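PDB 4ZOQ: intracellular serine protease, which probably cleaves peptide bonds as a subtilisin-like serine endopeptidase of the S8 family, acting as a lanthipeptide protease. Local coordinates for residues Y36-A48 and T285-H297. Numbering follows the deposited sequence.
Sequences YQIERGHPDVKVA and TAALVISEYRERH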
loop_
_atom_site.group_PDB
_atom_site.type_symbol
_atom_site.label_atom_id
_atom_site.label_comp_id
_atom_site.label_asym_id
_atom_site.label_seq_id
_atom_site.Cartn_x
_atom_site.Cartn_y
_atom_site.Cartn_z
ATOM N N TYR B 36 18.314 12.762 -4.614
ATOM C CA TYR B 36 18.300 12.434 -6.044
ATOM C C TYR B 36 19.692 12.230 -6.580
ATOM O O TYR B 36 19.877 11.501 -7.546
ATOM C CB TYR B 36 17.628 13.513 -6.889
ATOM C CG TYR B 36 16.133 13.668 -6.699
ATOM C CD1 TYR B 36 15.397 12.771 -5.919
ATOM C CD2 TYR B 36 15.467 14.744 -7.258
ATOM C CE1 TYR B 36 14.029 12.940 -5.729
ATOM C CE2 TYR B 36 14.101 14.926 -7.070
ATOM C CZ TYR B 36 13.389 14.027 -6.308
ATOM O OH TYR B 36 12.034 14.203 -6.142
ATOM N N GLN B 37 20.671 12.903 -5.992
ATOM C CA GLN B 37 22.054 12.703 -6.417
ATOM C C GLN B 37 22.792 11.692 -5.536
ATOM O O GLN B 37 23.931 11.377 -5.808
ATOM C CB GLN B 37 22.804 14.038 -6.505
ATOM C CG GLN B 37 23.059 14.690 -5.184
ATOM C CD GLN B 37 23.936 15.933 -5.276
ATOM O OE1 GLN B 37 23.868 16.808 -4.425
ATOM N NE2 GLN B 37 24.857 15.932 -6.210
ATOM N N ILE B 38 22.136 11.187 -4.492
ATOM C CA ILE B 38 22.710 10.146 -3.643
ATOM C C ILE B 38 22.226 8.784 -4.142
ATOM O O ILE B 38 23.016 7.873 -4.366
ATOM C CB ILE B 38 22.301 10.312 -2.154
ATOM C CG1 ILE B 38 22.613 11.724 -1.625
ATOM C CG2 ILE B 38 22.959 9.229 -1.286
ATOM C CD1 ILE B 38 24.075 12.064 -1.685
ATOM N N GLU B 39 20.918 8.654 -4.311
ATOM C CA GLU B 39 20.324 7.443 -4.833
ATOM C C GLU B 39 18.945 7.807 -5.351
ATOM O O GLU B 39 18.012 8.092 -4.595
ATOM C CB GLU B 39 20.256 6.330 -3.773
ATOM C CG GLU B 39 19.593 5.037 -4.282
ATOM C CD GLU B 39 20.307 4.454 -5.519
ATOM O OE1 GLU B 39 19.694 4.435 -6.612
ATOM O OE2 GLU B 39 21.462 4.000 -5.409
ATOM N N ARG B 40 18.804 7.696 -6.659
ATOM C CA ARG B 40 17.579 8.070 -7.325
ATOM C C ARG B 40 16.703 6.842 -7.535
ATOM O O ARG B 40 15.588 6.962 -8.044
ATOM C CB ARG B 40 17.918 8.757 -8.652
ATOM C CG ARG B 40 16.971 9.858 -9.079
ATOM C CD ARG B 40 17.565 10.711 -10.228
ATOM N NE ARG B 40 16.682 11.833 -10.533
ATOM C CZ ARG B 40 15.566 11.713 -11.252
ATOM N NH1 ARG B 40 15.229 10.532 -11.755
ATOM N NH2 ARG B 40 14.796 12.765 -11.484
ATOM N N GLY B 41 17.220 5.665 -7.150
ATOM C CA GLY B 41 16.518 4.407 -7.359
ATOM C C GLY B 41 16.924 3.650 -8.614
ATOM O O GLY B 41 17.359 4.252 -9.608
ATOM N N HIS B 42 16.801 2.326 -8.573
ATOM C CA HIS B 42 17.109 1.485 -9.737
ATOM C C HIS B 42 15.856 1.095 -10.487
ATOM O O HIS B 42 14.897 0.647 -9.887
ATOM C CB HIS B 42 17.888 0.214 -9.338
ATOM C CG HIS B 42 19.273 0.483 -8.826
ATOM N ND1 HIS B 42 20.143 -0.525 -8.455
ATOM C CD2 HIS B 42 19.927 1.644 -8.589
ATOM C CE1 HIS B 42 21.272 0.001 -8.027
ATOM N NE2 HIS B 42 21.166 1.318 -8.090
ATOM N N PRO B 43 15.867 1.259 -11.818
ATOM C CA PRO B 43 14.742 0.795 -12.628
ATOM C C PRO B 43 14.408 -0.680 -12.414
ATOM O O PRO B 43 13.257 -1.025 -12.606
ATOM C CB PRO B 43 15.227 1.034 -14.065
ATOM C CG PRO B 43 16.183 2.152 -13.956
ATOM C CD PRO B 43 16.853 2.014 -12.618
ATOM N N ASP B 44 15.369 -1.520 -12.030
ATOM C CA ASP B 44 15.097 -2.961 -11.849
ATOM C C ASP B 44 14.791 -3.341 -10.399
ATOM O O ASP B 44 14.740 -4.521 -10.060
ATOM C CB ASP B 44 16.254 -3.822 -12.383
ATOM C CG ASP B 44 17.497 -3.667 -11.584
ATOM O OD1 ASP B 44 17.655 -2.597 -10.977
ATOM O OD2 ASP B 44 18.324 -4.591 -11.577
ATOM N N VAL B 45 14.659 -2.342 -9.536
ATOM C CA VAL B 45 13.961 -2.537 -8.268
ATOM C C VAL B 45 12.484 -2.221 -8.515
ATOM O O VAL B 45 12.146 -1.167 -9.055
ATOM C CB VAL B 45 14.509 -1.648 -7.136
ATOM C CG1 VAL B 45 13.505 -1.545 -5.987
ATOM C CG2 VAL B 45 15.876 -2.136 -6.683
ATOM N N LYS B 46 11.601 -3.147 -8.168
ATOM C CA LYS B 46 10.192 -2.989 -8.542
ATOM C C LYS B 46 9.299 -2.886 -7.298
ATOM O O LYS B 46 9.394 -3.712 -6.369
ATOM C CB LYS B 46 9.721 -4.171 -9.422
ATOM C CG LYS B 46 10.395 -4.239 -10.785
ATOM C CD LYS B 46 9.733 -5.261 -11.712
ATOM C CE LYS B 46 10.014 -6.694 -11.289
ATOM N NZ LYS B 46 9.230 -7.628 -12.165
ATOM N N VAL B 47 8.435 -1.879 -7.293
ATOM C CA VAL B 47 7.461 -1.679 -6.226
ATOM C C VAL B 47 6.076 -2.005 -6.768
ATOM O O VAL B 47 5.639 -1.430 -7.769
ATOM C CB VAL B 47 7.495 -0.225 -5.672
ATOM C CG1 VAL B 47 6.404 0.000 -4.641
ATOM C CG2 VAL B 47 8.883 0.108 -5.096
ATOM N N ALA B 48 5.402 -2.953 -6.126
ATOM C CA ALA B 48 4.058 -3.339 -6.527
ATOM C C ALA B 48 3.024 -2.399 -5.907
ATOM O O ALA B 48 3.016 -2.160 -4.706
ATOM C CB ALA B 48 3.779 -4.762 -6.147
ATOM N N THR B 285 10.915 4.876 0.162
ATOM C CA THR B 285 12.173 4.913 0.900
ATOM C C THR B 285 12.821 3.521 0.935
ATOM O O THR B 285 14.042 3.390 0.769
ATOM C CB THR B 285 11.990 5.408 2.348
ATOM O OG1 THR B 285 11.371 6.708 2.352
ATOM C CG2 THR B 285 13.360 5.489 3.050
ATOM N N ALA B 286 12.009 2.481 1.116
ATOM C CA ALA B 286 12.538 1.113 1.110
ATOM C C ALA B 286 13.196 0.767 -0.228
ATOM O O ALA B 286 14.278 0.163 -0.269
ATOM C CB ALA B 286 11.446 0.117 1.421
ATOM N N ALA B 287 12.530 1.148 -1.318
ATOM C CA ALA B 287 13.066 0.938 -2.663
ATOM C C ALA B 287 14.386 1.700 -2.814
ATOM O O ALA B 287 15.316 1.218 -3.462
ATOM C CB ALA B 287 12.059 1.366 -3.729
ATOM N N LEU B 288 14.485 2.867 -2.192
ATOM C CA LEU B 288 15.753 3.592 -2.262
ATOM C C LEU B 288 16.890 2.842 -1.554
ATOM O O LEU B 288 18.003 2.773 -2.080
ATOM C CB LEU B 288 15.616 5.000 -1.677
ATOM C CG LEU B 288 15.006 6.078 -2.563
ATOM C CD1 LEU B 288 15.205 7.450 -1.894
ATOM C CD2 LEU B 288 15.648 6.039 -3.962
ATOM N N VAL B 289 16.602 2.285 -0.372
ATOM C CA VAL B 289 17.598 1.553 0.406
ATOM C C VAL B 289 18.031 0.301 -0.352
ATOM O O VAL B 289 19.230 0.028 -0.470
ATOM C CB VAL B 289 17.066 1.171 1.788
ATOM C CG1 VAL B 289 17.958 0.112 2.442
ATOM C CG2 VAL B 289 16.971 2.405 2.658
ATOM N N ILE B 290 17.061 -0.432 -0.898
ATOM C CA ILE B 290 17.387 -1.606 -1.679
ATOM C C ILE B 290 18.292 -1.218 -2.863
ATOM O O ILE B 290 19.305 -1.872 -3.110
ATOM C CB ILE B 290 16.114 -2.334 -2.188
ATOM C CG1 ILE B 290 15.372 -2.996 -1.023
ATOM C CG2 ILE B 290 16.488 -3.399 -3.231
ATOM C CD1 ILE B 290 13.961 -3.379 -1.301
ATOM N N SER B 291 17.955 -0.129 -3.557
ATOM C CA SER B 291 18.751 0.326 -4.692
ATOM C C SER B 291 20.189 0.652 -4.248
ATOM O O SER B 291 21.157 0.152 -4.826
ATOM C CB SER B 291 18.101 1.554 -5.325
ATOM O OG SER B 291 16.802 1.247 -5.812
ATOM N N GLU B 292 20.337 1.434 -3.177
ATOM C CA GLU B 292 21.683 1.751 -2.739
ATOM C C GLU B 292 22.458 0.492 -2.319
ATOM O O GLU B 292 23.619 0.309 -2.690
ATOM C CB GLU B 292 21.675 2.736 -1.586
ATOM C CG GLU B 292 23.068 3.004 -1.091
ATOM C CD GLU B 292 23.243 4.395 -0.563
ATOM O OE1 GLU B 292 22.652 5.336 -1.144
ATOM O OE2 GLU B 292 23.984 4.543 0.430
ATOM N N TYR B 293 21.806 -0.378 -1.560
ATOM C CA TYR B 293 22.485 -1.560 -1.036
ATOM C C TYR B 293 22.963 -2.464 -2.175
ATOM O O TYR B 293 24.086 -2.967 -2.160
ATOM C CB TYR B 293 21.550 -2.338 -0.102
ATOM C CG TYR B 293 22.214 -3.469 0.642
ATOM C CD1 TYR B 293 22.480 -4.692 0.020
ATOM C CD2 TYR B 293 22.603 -3.304 1.975
ATOM C CE1 TYR B 293 23.097 -5.743 0.724
ATOM C CE2 TYR B 293 23.226 -4.333 2.689
ATOM C CZ TYR B 293 23.467 -5.545 2.060
ATOM O OH TYR B 293 24.088 -6.546 2.763
ATOM N N ARG B 294 22.138 -2.604 -3.199
ATOM C CA ARG B 294 22.471 -3.523 -4.280
ATOM C C ARG B 294 23.613 -2.907 -5.077
ATOM O O ARG B 294 24.501 -3.591 -5.573
ATOM C CB ARG B 294 21.254 -3.753 -5.151
ATOM C CG ARG B 294 20.167 -4.566 -4.481
ATOM C CD ARG B 294 18.969 -4.756 -5.392
ATOM N NE ARG B 294 19.279 -5.692 -6.458
ATOM C CZ ARG B 294 18.429 -6.052 -7.409
ATOM N NH1 ARG B 294 17.201 -5.543 -7.426
ATOM N NH2 ARG B 294 18.818 -6.916 -8.347
ATOM N N GLU B 295 23.616 -1.582 -5.125
ATOM C CA GLU B 295 24.662 -0.852 -5.814
ATOM C C GLU B 295 26.008 -0.975 -5.115
ATOM O O GLU B 295 27.053 -1.041 -5.765
ATOM C CB GLU B 295 24.272 0.618 -5.933
ATOM C CG GLU B 295 25.151 1.402 -6.876
ATOM C CD GLU B 295 24.532 2.719 -7.280
ATOM O OE1 GLU B 295 25.302 3.615 -7.678
ATOM O OE2 GLU B 295 23.303 2.881 -7.114
ATOM N N ARG B 296 25.985 -1.055 -3.794
ATOM C CA ARG B 296 27.230 -1.066 -3.060
ATOM C C ARG B 296 27.817 -2.482 -2.953
ATOM O O ARG B 296 29.034 -2.630 -2.863
ATOM C CB ARG B 296 27.033 -0.476 -1.667
ATOM C CG ARG B 296 26.827 1.040 -1.670
ATOM C CD ARG B 296 26.863 1.551 -0.268
ATOM N NE ARG B 296 26.719 2.996 -0.174
ATOM C CZ ARG B 296 27.709 3.870 -0.268
ATOM N NH1 ARG B 296 28.946 3.446 -0.512
ATOM N NH2 ARG B 296 27.452 5.172 -0.143
ATOM N N HIS B 297 26.966 -3.507 -2.923
ATOM C CA HIS B 297 27.442 -4.874 -2.644
ATOM C C HIS B 297 27.224 -5.908 -3.780
ATOM O O HIS B 297 27.778 -6.999 -3.744
ATOM C CB HIS B 297 26.746 -5.380 -1.360
ATOM C CG HIS B 297 26.815 -4.422 -0.197
ATOM N ND1 HIS B 297 27.911 -4.314 0.635
ATOM C CD2 HIS B 297 25.898 -3.544 0.281
ATOM C CE1 HIS B 297 27.674 -3.390 1.556
ATOM N NE2 HIS B 297 26.458 -2.910 1.366
#
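The His42 ring carries Ser291 CB over one face, a CH-pi contact with CB 3.9 Å from the ring centroid, and meets Glu295 at its edge. There His42 NE2 donates a nearly straight bond (168°) to Glu295 OE2 at 2.8 Å; OE2 lies in the ring plane, whereas NE2 approaches from above the carboxylate plane. In this subtilase fold the loop leading into strand 46-51 of the mostly parallel central sheet lies along helix 275-297, whose first turn holds the predicted catalytic Ser276. Glu39, its CG anti to the backbone N (chi1 178°) and its chain bent at chi2, brings OE2 to 2.7 Å from Glu295 OE2; the carboxylates stand almost perpendicular, two acceptors so close that one acid is probably protonated. With an alanine here instead of His42, Glu295 OE2 would probably lose its ring N-H donor beside Glu39, and Ser291 CB its aromatic cover. Val45 CG2 packs 3.7 Å from Ile290 CG2, while Val47 CG2 reaches Ala287 CB. The Arg294 guanidinium lies obliquely by Val45, its salt bridge going to Glu132. Ser291 OG accepts from His42 N at 3.0 Å and donates to Ala287 O at 2.8 Å, on the opposite face of that carbonyl from Ser291 N.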